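Local coordinates for inosine-uridine nucleoside N-ribohydrolase (Xanthomonas oryzae pv. oryzae, PDB 4KL0), which binds calcium and probably belongs to the nucleoside hydrolases, which cleave the N-glycosidic bond of nucleosides, although its own activity remains unestablished, at residues Pro10-Val15 / Ala361-Ser366; Thr45-Lys50 / Ala367-Ala372; Met148-Gly153 / Ala173-Met178; Ile219-Leu224 / Ser345-Val350. All blocks are in the same frame, centred on the assembly; numbering follows the deposited sequence.

Contact 1: Pro10-Val15 / Ala361-Ser366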
loop_
_atom_site.group_PDB
_atom_site.type_symbol
_atom_site.label_atom_id
_atom_site.label_comp_id
_atom_site.label_asym_id
_atom_site.label_seq_id
_atom_site.Cartn_x
_atom_site.Cartn_y
_atom_site.Cartn_z
ATOM N N PRO A 10 18.405 19.630 0.623
ATOM C CA PRO A 10 17.919 20.555 1.655
ATOM C C PRO A 10 16.433 20.521 1.888
ATOM O O PRO A 10 16.045 20.422 3.049
ATOM C CB PRO A 10 18.291 21.935 1.090
ATOM C CG PRO A 10 19.535 21.661 0.318
ATOM C CD PRO A 10 19.339 20.300 -0.308
ATOM N N THR A 11 15.605 20.620 0.846
ATOM C CA THR A 11 14.168 20.620 1.082
ATOM C C THR A 11 13.635 19.242 1.572
ATOM O O THR A 11 12.637 19.176 2.268
ATOM C CB THR A 11 13.355 21.128 -0.123
ATOM O OG1 THR A 11 13.329 20.135 -1.170
ATOM C CG2 THR A 11 13.977 22.404 -0.640
ATOM N N GLU A 12 14.281 18.147 1.182
ATOM C CA GLU A 12 13.859 16.827 1.693
ATOM C C GLU A 12 14.206 16.734 3.182
ATOM O O GLU A 12 13.401 16.297 3.997
ATOM C CB GLU A 12 14.550 15.694 0.939
ATOM C CG GLU A 12 13.887 15.425 -0.410
ATOM C CD GLU A 12 14.770 14.575 -1.319
ATOM O OE1 GLU A 12 15.990 14.330 -1.015
ATOM O OE2 GLU A 12 14.218 14.173 -2.368
ATOM N N ALA A 13 15.410 17.168 3.524
ATOM C CA ALA A 13 15.873 17.072 4.899
ATOM C C ALA A 13 14.944 17.920 5.776
ATOM O O ALA A 13 14.568 17.501 6.871
ATOM C CB ALA A 13 17.342 17.510 5.022
ATOM N N ALA A 14 14.529 19.095 5.286
ATOM C CA ALA A 14 13.585 19.937 6.040
ATOM C C ALA A 14 12.202 19.348 6.267
ATOM O O ALA A 14 11.562 19.556 7.312
ATOM C CB ALA A 14 13.442 21.319 5.370
ATOM N N VAL A 15 11.693 18.610 5.284
ATOM C CA VAL A 15 10.365 18.081 5.477
ATOM C C VAL A 15 10.399 16.918 6.484
ATOM O O VAL A 15 9.468 16.726 7.218
ATOM C CB VAL A 15 9.662 17.655 4.159
ATOM C CG1 VAL A 15 10.192 16.372 3.676
ATOM C CG2 VAL A 15 8.186 17.502 4.386
ATOM N N ALA A 361 3.529 16.166 0.160
ATOM C CA ALA A 361 3.400 14.702 0.102
ATOM C C ALA A 361 4.457 14.092 -0.811
ATOM O O ALA A 361 5.099 13.068 -0.470
ATOM C CB ALA A 361 1.974 14.305 -0.341
ATOM N N ARG A 362 4.654 14.676 -1.997
ATOM C CA ARG A 362 5.712 14.205 -2.900
ATOM C C ARG A 362 7.102 14.250 -2.247
ATOM O O ARG A 362 7.879 13.291 -2.340
ATOM C CB ARG A 362 5.769 15.065 -4.168
ATOM C CG ARG A 362 4.613 14.883 -5.146
ATOM C CD ARG A 362 4.930 15.665 -6.457
ATOM N NE ARG A 362 3.730 15.729 -7.296
ATOM C CZ ARG A 362 2.874 16.749 -7.319
ATOM N NH1 ARG A 362 3.090 17.832 -6.557
ATOM N NH2 ARG A 362 1.805 16.691 -8.119
ATOM N N LEU A 363 7.408 15.375 -1.579
ATOM C CA LEU A 363 8.721 15.602 -0.993
ATOM C C LEU A 363 8.936 14.670 0.222
ATOM O O LEU A 363 9.990 14.047 0.391
ATOM C CB LEU A 363 8.818 17.080 -0.567
ATOM C CG LEU A 363 10.171 17.739 -0.480
ATOM C CD1 LEU A 363 10.878 17.654 -1.820
ATOM C CD2 LEU A 363 9.922 19.192 -0.096
ATOM N N LEU A 364 7.905 14.524 1.033
ATOM C CA LEU A 364 7.948 13.567 2.155
ATOM C C LEU A 364 8.104 12.100 1.724
ATOM O O LEU A 364 8.915 11.347 2.321
ATOM C CB LEU A 364 6.749 13.739 3.063
ATOM C CG LEU A 364 6.805 12.852 4.299
ATOM C CD1 LEU A 364 8.005 13.256 5.184
ATOM C CD2 LEU A 364 5.515 12.972 5.043
ATOM N N LEU A 365 7.372 11.682 0.689
ATOM C CA LEU A 365 7.584 10.323 0.154
ATOM C C LEU A 365 9.032 10.151 -0.283
ATOM O O LEU A 365 9.658 9.143 0.075
ATOM C CB LEU A 365 6.647 10.025 -1.030
ATOM C CG LEU A 365 5.186 9.843 -0.617
ATOM C CD1 LEU A 365 4.276 9.957 -1.858
ATOM C CD2 LEU A 365 4.874 8.512 0.107
ATOM N N SER A 366 9.615 11.119 -1.017
ATOM C CA SER A 366 11.022 10.997 -1.435
ATOM C C SER A 366 11.972 10.966 -0.216
ATOM O O SER A 366 12.890 10.134 -0.160
ATOM C CB SER A 366 11.388 12.114 -2.443
ATOM O OG SER A 366 12.774 12.020 -2.823
#
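Glu12 OE1 is held twice, by a salt bridge to Lys370 NZ and by the backbone N-H of Thr9, while Ser366 OG donates to Glu12 OE2 at 2.6 Å, a short bond that meets the oxygen from above the carboxylate plane, 49° out of it. The setting is a perpendicular helix pair: segments 10-15 and 361-366, from the first and last helices of the modelled chain, cross at -90° with their axes 8.7 Å apart. Glu12 spans this gap because its chain runs extended beyond CG, and Ser366 OG, anti to its own backbone N, is turned out to meet it. Although Glu12 is buried, the lysine charge and the donors around it would be expected to favour its charged form.

Beside this polar link, Leu363 brings its two methyls up to Thr11, the side chains crossing at about a right angle. Leu363 CD2 lies 3.6 Å from Thr11 O, and CD1 is 4.0 Å from Glu12 CG, so the leucine also borders the aliphatic part of the acid. On the next turn Val15 points directly at the partner helix. Its CG1 occupies the crowded position between backbone N and carbonyl carbon (chi1 77°) and rests 3.9 Å from Leu364 CA, with Leu364 CD1 4.1 Å away.

Contact 2: Thr45-Lys50 / Ala367-Ala372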
loop_
_atom_site.group_PDB
_atom_site.type_symbol
_atom_site.label_atom_id
_atom_site.label_comp_id
_atom_site.label_asym_id
_atom_site.label_seq_id
_atom_site.Cartn_x
_atom_site.Cartn_y
_atom_site.Cartn_z
ATOM N N THR A 45 5.713 1.075 -0.177
ATOM C CA THR A 45 5.124 1.237 1.155
ATOM C C THR A 45 6.016 0.589 2.217
ATOM O O THR A 45 6.188 1.152 3.314
ATOM C CB THR A 45 3.719 0.584 1.200
ATOM O OG1 THR A 45 2.958 1.083 0.114
ATOM C CG2 THR A 45 3.012 0.899 2.517
ATOM N N TYR A 46 6.584 -0.598 1.943
ATOM C CA TYR A 46 7.441 -1.257 2.922
ATOM C C TYR A 46 8.656 -0.355 3.175
ATOM O O TYR A 46 9.148 -0.227 4.323
ATOM C CB TYR A 46 7.973 -2.608 2.411
ATOM C CG TYR A 46 6.939 -3.617 1.977
ATOM C CD1 TYR A 46 5.603 -3.506 2.367
ATOM C CD2 TYR A 46 7.280 -4.670 1.173
ATOM C CE1 TYR A 46 4.637 -4.419 1.920
ATOM C CE2 TYR A 46 6.358 -5.592 0.752
ATOM C CZ TYR A 46 5.033 -5.475 1.118
ATOM O OH TYR A 46 4.150 -6.390 0.616
ATOM N N THR A 47 9.157 0.259 2.078
ATOM C CA THR A 47 10.350 1.136 2.164
ATOM C C THR A 47 10.089 2.385 3.021
ATOM O O THR A 47 10.847 2.657 3.956
ATOM C CB THR A 47 10.830 1.527 0.785
ATOM O OG1 THR A 47 11.126 0.329 0.064
ATOM C CG2 THR A 47 12.118 2.352 0.835
ATOM N N ILE A 48 9.009 3.118 2.737
ATOM C CA ILE A 48 8.710 4.207 3.662
ATOM C C ILE A 48 8.357 3.772 5.071
ATOM O O ILE A 48 8.647 4.514 6.002
ATOM C CB ILE A 48 7.692 5.197 3.170
ATOM C CG1 ILE A 48 6.301 4.600 3.078
ATOM C CG2 ILE A 48 8.113 5.765 1.761
ATOM C CD1 ILE A 48 5.205 5.665 2.962
ATOM N N ALA A 49 7.762 2.586 5.248
ATOM C CA ALA A 49 7.501 2.071 6.598
ATOM C C ALA A 49 8.805 1.866 7.355
ATOM O O ALA A 49 8.825 2.066 8.570
ATOM C CB ALA A 49 6.705 0.780 6.578
ATOM N N LYS A 50 9.869 1.438 6.678
ATOM C CA LYS A 50 11.151 1.290 7.380
ATOM C C LYS A 50 11.578 2.581 8.038
ATOM O O LYS A 50 11.977 2.553 9.214
ATOM C CB LYS A 50 12.253 0.817 6.428
ATOM C CG LYS A 50 13.657 1.028 6.923
ATOM C CD LYS A 50 13.921 0.259 8.203
ATOM C CE LYS A 50 15.352 0.622 8.664
ATOM N NZ LYS A 50 16.317 0.646 7.489
ATOM N N ALA A 367 11.753 11.875 0.739
ATOM C CA ALA A 367 12.584 11.895 1.964
ATOM C C ALA A 367 12.564 10.569 2.714
ATOM O O ALA A 367 13.629 10.031 3.069
ATOM C CB ALA A 367 12.190 13.049 2.874
ATOM N N LEU A 368 11.360 10.019 2.929
ATOM C CA LEU A 368 11.265 8.781 3.666
ATOM C C LEU A 368 11.930 7.622 2.913
ATOM O O LEU A 368 12.638 6.834 3.530
ATOM C CB LEU A 368 9.798 8.481 3.965
ATOM C CG LEU A 368 9.032 9.446 4.891
ATOM C CD1 LEU A 368 7.545 9.181 4.754
ATOM C CD2 LEU A 368 9.447 9.267 6.363
ATOM N N ALA A 369 11.688 7.501 1.600
ATOM C CA ALA A 369 12.264 6.365 0.888
ATOM C C ALA A 369 13.797 6.460 0.843
ATOM O O ALA A 369 14.514 5.461 1.082
ATOM C CB ALA A 369 11.723 6.268 -0.450
ATOM N N LYS A 370 14.323 7.662 0.617
ATOM C CA LYS A 370 15.799 7.768 0.578
ATOM C C LYS A 370 16.438 7.502 1.929
ATOM O O LYS A 370 17.493 6.822 2.005
ATOM C CB LYS A 370 16.270 9.149 0.101
ATOM C CG LYS A 370 15.984 9.455 -1.335
ATOM C CD LYS A 370 16.279 10.936 -1.579
ATOM C CE LYS A 370 16.309 11.286 -3.052
ATOM N NZ LYS A 370 16.774 12.738 -3.249
ATOM N N ALA A 371 15.827 8.005 3.007
ATOM C CA ALA A 371 16.385 7.777 4.349
ATOM C C ALA A 371 16.353 6.281 4.707
ATOM O O ALA A 371 17.285 5.749 5.336
ATOM C CB ALA A 371 15.642 8.639 5.403
ATOM N N ALA A 372 15.302 5.589 4.245
ATOM C CA ALA A 372 15.087 4.192 4.574
ATOM C C ALA A 372 16.177 3.324 3.936
ATOM O O ALA A 372 16.472 2.227 4.441
ATOM C CB ALA A 372 13.656 3.743 4.092
#
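Lys50 leaves helix 41-54 pointing at the end of the C-terminal helix, and its first two side-chain carbons lie against one methyl: CB is 4.0 Å and CG 3.9 Å from Ala372 CB. CG stands anti to the backbone N (chi1 162°), and bends at chi2 and chi4 then turn the chain so that NZ comes within 3.4 Å of Ala372 O, a weak hydrogen bond to the last residue of helix 358-372. The ammonium has its stronger partner in Leu87 O.

Segments 45-50 and 367-372 form a steep helix-helix crossing, 75° between axes that approach to 7.6 Å, a closeness that the small side chains of Ala369 and Ala372 permit. Ala372 is the tightest point: its CB sits 3.0 Å from Thr47 O. Thr47 CG2, anti to the backbone N, reaches between the two alanines, 3.9 Å from Ala372 CB, while Thr47 OG1 is turned back to Val43 O in its own helix. One residue on, Ile48 crosses Leu368 obliquely and places CG2 3.9 Å from Leu368 CB and close to the backbone N of Ala369; Ile48 also packs on Leu323 of helix 317-325.

Contact 3: Met148-Gly153 / Ala173-Met178. With CA (calcium ion), chain B.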
loop_
_atom_site.group_PDB
_atom_site.type_symbol
_atom_site.label_atom_id
_atom_site.label_comp_id
_atom_site.label_asym_id
_atom_site.label_seq_id
_atom_site.Cartn_x
_atom_site.Cartn_y
_atom_site.Cartn_z
ATOM N N MET A 148 -4.664 -1.008 11.524
ATOM C CA MET A 148 -4.716 -2.000 10.418
ATOM C C MET A 148 -4.645 -1.194 9.146
ATOM O O MET A 148 -5.336 -0.194 8.985
ATOM C CB MET A 148 -6.047 -2.795 10.378
ATOM C CG MET A 148 -6.224 -3.917 11.458
ATOM S SD MET A 148 -7.929 -4.715 11.515
ATOM C CE MET A 148 -8.087 -5.372 9.834
ATOM N N VAL A 149 -3.761 -1.588 8.247
ATOM C CA VAL A 149 -3.615 -0.871 6.976
ATOM C C VAL A 149 -3.812 -1.850 5.823
ATOM O O VAL A 149 -3.125 -2.904 5.746
ATOM C CB VAL A 149 -2.213 -0.236 6.914
ATOM C CG1 VAL A 149 -2.057 0.430 5.551
ATOM C CG2 VAL A 149 -2.030 0.818 8.068
ATOM N N VAL A 150 -4.772 -1.534 4.963
ATOM C CA VAL A 150 -5.136 -2.490 3.880
ATOM C C VAL A 150 -4.750 -1.898 2.559
ATOM O O VAL A 150 -5.276 -0.875 2.138
ATOM C CB VAL A 150 -6.650 -2.781 3.932
ATOM C CG1 VAL A 150 -7.068 -3.666 2.767
ATOM C CG2 VAL A 150 -7.015 -3.326 5.336
ATOM N N ILE A 151 -3.778 -2.543 1.883
ATOM C CA ILE A 151 -3.329 -2.048 0.589
ATOM C C ILE A 151 -3.414 -3.192 -0.405
ATOM O O ILE A 151 -2.655 -3.202 -1.339
ATOM C CB ILE A 151 -1.897 -1.482 0.655
ATOM C CG1 ILE A 151 -0.900 -2.445 1.331
ATOM C CG2 ILE A 151 -1.920 -0.155 1.481
ATOM C CD1 ILE A 151 0.551 -1.988 1.277
ATOM N N ALA A 152 -4.404 -4.057 -0.255
ATOM C CA ALA A 152 -4.668 -5.179 -1.158
ATOM C C ALA A 152 -6.048 -5.681 -0.916
ATOM O O ALA A 152 -6.768 -5.038 -0.161
ATOM C CB ALA A 152 -3.646 -6.358 -0.905
ATOM N N GLY A 153 -6.382 -6.858 -1.476
ATOM C CA GLY A 153 -7.710 -7.452 -1.276
ATOM C C GLY A 153 -7.896 -7.794 0.184
ATOM O O GLY A 153 -6.935 -7.903 0.983
ATOM N N ALA A 173 -7.369 0.520 16.578
ATOM C CA ALA A 173 -7.661 1.952 16.515
ATOM C C ALA A 173 -8.410 2.470 15.285
ATOM O O ALA A 173 -9.334 3.292 15.404
ATOM C CB ALA A 173 -6.380 2.773 16.739
ATOM N N SER A 174 -8.032 1.975 14.100
ATOM C CA SER A 174 -8.661 2.414 12.868
ATOM C C SER A 174 -8.261 1.407 11.842
ATOM O O SER A 174 -7.312 0.626 12.035
ATOM C CB SER A 174 -8.131 3.772 12.391
ATOM O OG SER A 174 -6.707 3.722 12.204
ATOM N N ILE A 175 -8.986 1.458 10.741
ATOM C CA ILE A 175 -8.678 0.635 9.558
ATOM C C ILE A 175 -8.593 1.618 8.400
ATOM O O ILE A 175 -9.547 2.350 8.104
ATOM C CB ILE A 175 -9.766 -0.402 9.250
ATOM C CG1 ILE A 175 -9.954 -1.357 10.423
ATOM C CG2 ILE A 175 -9.419 -1.139 7.924
ATOM C CD1 ILE A 175 -11.104 -2.344 10.243
ATOM N N THR A 176 -7.461 1.632 7.704
ATOM C CA THR A 176 -7.251 2.584 6.615
ATOM C C THR A 176 -7.032 1.756 5.368
ATOM O O THR A 176 -6.250 0.799 5.388
ATOM C CB THR A 176 -5.959 3.444 6.838
ATOM O OG1 THR A 176 -6.040 4.075 8.129
ATOM C CG2 THR A 176 -5.805 4.559 5.817
ATOM N N ILE A 177 -7.759 2.076 4.309
ATOM C CA ILE A 177 -7.854 1.139 3.171
ATOM C C ILE A 177 -7.625 1.911 1.882
ATOM O O ILE A 177 -8.164 3.019 1.711
ATOM C CB ILE A 177 -9.311 0.538 3.051
ATOM C CG1 ILE A 177 -9.694 -0.194 4.331
ATOM C CG2 ILE A 177 -9.430 -0.400 1.804
ATOM C CD1 ILE A 177 -11.225 -0.589 4.364
ATOM N N MET A 178 -6.871 1.339 0.946
ATOM C CA MET A 178 -6.729 1.902 -0.381
ATOM C C MET A 178 -7.849 1.262 -1.188
ATOM O O MET A 178 -7.781 0.084 -1.573
ATOM C CB MET A 178 -5.332 1.494 -0.940
ATOM C CG MET A 178 -4.857 2.271 -2.180
ATOM S SD MET A 178 -5.775 1.935 -3.768
ATOM C CE MET A 178 -6.467 3.606 -3.987
HETATM CA CA CA B . -1.267 -3.084 -3.311
HETATM O O HOH W 1 -5.269 2.307 10.278
HETATM O O HOH W 2 -3.146 -1.205 -3.767
HETATM O O HOH W 3 -0.839 -2.117 -5.562
HETATM O O HOH W 4 -3.223 -3.974 -4.766
#
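Val150 has CG1 anti to the backbone N, whereas Ile175 and Ile177 both put CG2 there and CG1 beside the N (chi1 near -60°), settings that lay the three branched side chains side by side on one face of the sheet. Val150 CB packs 4.0 Å from Ile177 CG1, and its CG2 reaches back to Ile175 CG2. Met148, on the same face, sends its chain alongside Ile175 until SD lies 4.1 Å from Ile175 CG1.

The strands run parallel, 12° apart, and are joined by a beta-alpha-beta crossover through helices 155-163 and 165-171, an element of the Rossmann-like alpha/beta architecture of this fold. Thr176 is gripped through both backbone polar atoms: its N donates to Met148 O, and its O accepts from Val150 N at 2.8 Å in a nearly straight bond (171°). Met178 N then binds Val150 O almost along the C=O axis. On the opposite face a water donates to Met148 O and is also hydrogen-bonded to Ser174 OG and Thr176 OG1, tying both strands together.

Just past the valine the chain turns, and Ile151 O binds calcium at 2.4 Å. Asp35, Asp42 and Asp318 complete the protein ligands, and three waters fill further positions; a backbone carbonyl at the C-terminal end of a central strand is characteristic of the nucleoside hydrolase calcium site. Strand 28-34 bonds to the other edge of 146-150, strand 221-224 flanks 172-178, and helix 317-325 covers Val149 and Thr176 on their face.

Contact 4: Ile219-Leu224 / Ser345-Val350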
loop_
_atom_site.group_PDB
_atom_site.type_symbol
_atom_site.label_atom_id
_atom_site.label_comp_id
_atom_site.label_asym_id
_atom_site.label_seq_id
_atom_site.Cartn_x
_atom_site.Cartn_y
_atom_site.Cartn_z
ATOM N N ILE A 219 -15.395 0.596 14.589
ATOM C CA ILE A 219 -13.976 0.910 14.330
ATOM C C ILE A 219 -13.862 1.922 13.203
ATOM O O ILE A 219 -14.347 1.655 12.102
ATOM C CB ILE A 219 -13.254 -0.319 13.904
ATOM C CG1 ILE A 219 -13.350 -1.344 14.994
ATOM C CG2 ILE A 219 -11.793 0.003 13.569
ATOM C CD1 ILE A 219 -13.179 -2.667 14.497
ATOM N N PRO A 220 -13.231 3.087 13.441
ATOM C CA PRO A 220 -13.165 4.139 12.408
ATOM C C PRO A 220 -12.546 3.584 11.102
ATOM O O PRO A 220 -11.548 2.876 11.183
ATOM C CB PRO A 220 -12.219 5.183 12.999
ATOM C CG PRO A 220 -12.323 4.945 14.526
ATOM C CD PRO A 220 -12.561 3.453 14.705
ATOM N N LEU A 221 -13.129 3.928 9.973
ATOM C CA LEU A 221 -12.606 3.557 8.649
ATOM C C LEU A 221 -12.120 4.767 7.925
ATOM O O LEU A 221 -12.789 5.812 7.911
ATOM C CB LEU A 221 -13.737 2.966 7.790
ATOM C CG LEU A 221 -14.232 1.549 7.883
ATOM C CD1 LEU A 221 -15.351 1.388 6.818
ATOM C CD2 LEU A 221 -13.065 0.574 7.625
ATOM N N ARG A 222 -10.957 4.695 7.272
ATOM C CA ARG A 222 -10.500 5.811 6.484
ATOM C C ARG A 222 -10.137 5.244 5.108
ATOM O O ARG A 222 -9.342 4.309 5.047
ATOM C CB ARG A 222 -9.266 6.468 7.093
ATOM C CG ARG A 222 -8.778 7.686 6.312
ATOM C CD ARG A 222 -7.660 8.401 7.090
ATOM N NE ARG A 222 -8.291 9.031 8.239
ATOM C CZ ARG A 222 -7.627 9.701 9.168
ATOM N NH1 ARG A 222 -6.304 9.839 9.063
ATOM N NH2 ARG A 222 -8.291 10.249 10.172
ATOM N N ILE A 223 -10.783 5.745 4.065
ATOM C CA ILE A 223 -10.699 5.109 2.731
ATOM C C ILE A 223 -10.026 6.098 1.802
ATOM O O ILE A 223 -10.516 7.231 1.555
ATOM C CB ILE A 223 -12.055 4.758 2.128
ATOM C CG1 ILE A 223 -12.980 3.911 3.026
ATOM C CG2 ILE A 223 -11.830 4.018 0.777
ATOM C CD1 ILE A 223 -12.477 2.582 3.337
ATOM N N LEU A 224 -8.873 5.711 1.289
ATOM C CA LEU A 224 -8.135 6.592 0.393
ATOM C C LEU A 224 -8.364 6.074 -1.016
ATOM O O LEU A 224 -8.282 4.867 -1.246
ATOM C CB LEU A 224 -6.624 6.501 0.664
ATOM C CG LEU A 224 -5.773 7.523 -0.115
ATOM C CD1 LEU A 224 -4.795 8.206 0.790
ATOM C CD2 LEU A 224 -5.018 6.873 -1.377
ATOM N N SER A 345 -20.855 5.041 13.264
ATOM C CA SER A 345 -19.433 4.685 13.186
ATOM C C SER A 345 -18.705 5.465 12.097
ATOM O O SER A 345 -19.173 5.573 10.961
ATOM C CB SER A 345 -19.241 3.188 13.006
ATOM O OG SER A 345 -17.904 2.834 13.332
ATOM N N PRO A 346 -17.548 6.053 12.450
ATOM C CA PRO A 346 -16.933 6.997 11.526
ATOM C C PRO A 346 -16.377 6.346 10.281
ATOM O O PRO A 346 -15.739 5.305 10.367
ATOM C CB PRO A 346 -15.755 7.609 12.317
ATOM C CG PRO A 346 -15.994 7.279 13.700
ATOM C CD PRO A 346 -16.954 6.103 13.805
ATOM N N VAL A 347 -16.615 7.007 9.162
ATOM C CA VAL A 347 -16.056 6.619 7.875
ATOM C C VAL A 347 -15.529 7.848 7.144
ATOM O O VAL A 347 -16.276 8.723 6.767
ATOM C CB VAL A 347 -17.099 5.859 7.013
ATOM C CG1 VAL A 347 -16.459 5.523 5.622
ATOM C CG2 VAL A 347 -17.605 4.605 7.711
ATOM N N GLU A 348 -14.221 7.957 6.939
ATOM C CA GLU A 348 -13.686 9.131 6.308
ATOM C C GLU A 348 -13.193 8.873 4.907
ATOM O O GLU A 348 -12.673 7.776 4.616
ATOM C CB GLU A 348 -12.512 9.671 7.137
ATOM C CG GLU A 348 -12.924 10.172 8.498
ATOM C CD GLU A 348 -11.700 10.578 9.258
ATOM O OE1 GLU A 348 -10.795 9.725 9.383
ATOM O OE2 GLU A 348 -11.627 11.737 9.703
ATOM N N HIS A 349 -13.303 9.888 4.050
ATOM C CA HIS A 349 -12.892 9.754 2.676
ATOM C C HIS A 349 -11.686 10.614 2.379
ATOM O O HIS A 349 -11.631 11.818 2.742
ATOM C CB HIS A 349 -14.072 10.115 1.741
ATOM C CG HIS A 349 -13.672 10.270 0.305
ATOM N ND1 HIS A 349 -13.769 11.467 -0.374
ATOM C CD2 HIS A 349 -13.140 9.388 -0.572
ATOM C CE1 HIS A 349 -13.312 11.317 -1.608
ATOM N NE2 HIS A 349 -12.948 10.057 -1.763
ATOM N N VAL A 350 -10.671 10.024 1.741
ATOM C CA VAL A 350 -9.570 10.833 1.222
ATOM C C VAL A 350 -9.440 10.709 -0.302
ATOM O O VAL A 350 -8.893 9.705 -0.808
ATOM C CB VAL A 350 -8.184 10.481 1.867
ATOM C CG1 VAL A 350 -7.054 11.416 1.345
ATOM C CG2 VAL A 350 -8.273 10.530 3.411
HETATM O O HOH W 5 -16.524 2.670 10.981
HETATM O O HOH W 6 -11.805 7.608 10.126
#
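Strands 221-224 and 347-350 run parallel, 18° apart, through four hydrogen bonds, the straightest being Val350 N to Ile223 O at 2.8 Å (173°).

The neighbouring side chains Arg222 and Glu348 lie side by side and form a salt bridge. Arg222 approaches side-on, and both NE (2.8 Å) and NH2 (2.7 Å) donate to the single atom Glu348 OE1, which sits in the guanidinium plane. NH2 uses the syn lone pair of that oxygen, while NE comes from above the carboxylate plane, the two flat groups being turned 49° apart. The bend at chi3 of Arg222 brings the guanidinium over to the acid; a water that donates to both Glu348 OE1 and Leu221 O adds a third donor to the oxygen. The Arg222 side chain crosses Val350 obliquely, CG near Val350 CG2, and Leu224 CD1 meets Val350 CG1 at 4.0 Å. On the other face Leu221 CD1 packs against Val347 CG2. Where the strands begin, Leu221 N donates to Pro346 O from above the plane of that carbonyl, and a second water links Ile219 O, Pro346 O and Ser345 OG.

This pair extends the parallel part of the Rossmann-like sheet. Strand 172-178 lies beyond 221-224, helix 204-216 covers Leu221 and Ile223, and helix 317-325 packs on Leu224 and offers Ala324 O as hydrogen-bond acceptor to Arg222 NH1.

Overall arrangement
The four contacts divide into a helical pair and a sheet pair, joined through contacts 2 and 3. Contacts 1 and 2, their centres 12 Å apart, use successive turns of helix 358-372, so the C-terminal helix packs on both helix 10-20 and helix 41-54. Contacts 3 and 4 share the central sheet, with strands 172-178 and 221-224 adjacent and Ile177 N 2.8 Å from Arg222 O. The two pairs touch where Thr45 CG2 lies 4.0 Å from Ile151 CD1. Contact 3 supplies a metal ligand directly; Ile48 of contact 2 and Leu224 of contact 4 have side chains about 13 and 11 Å from the ion, whereas contact 1 lies away from the metal site.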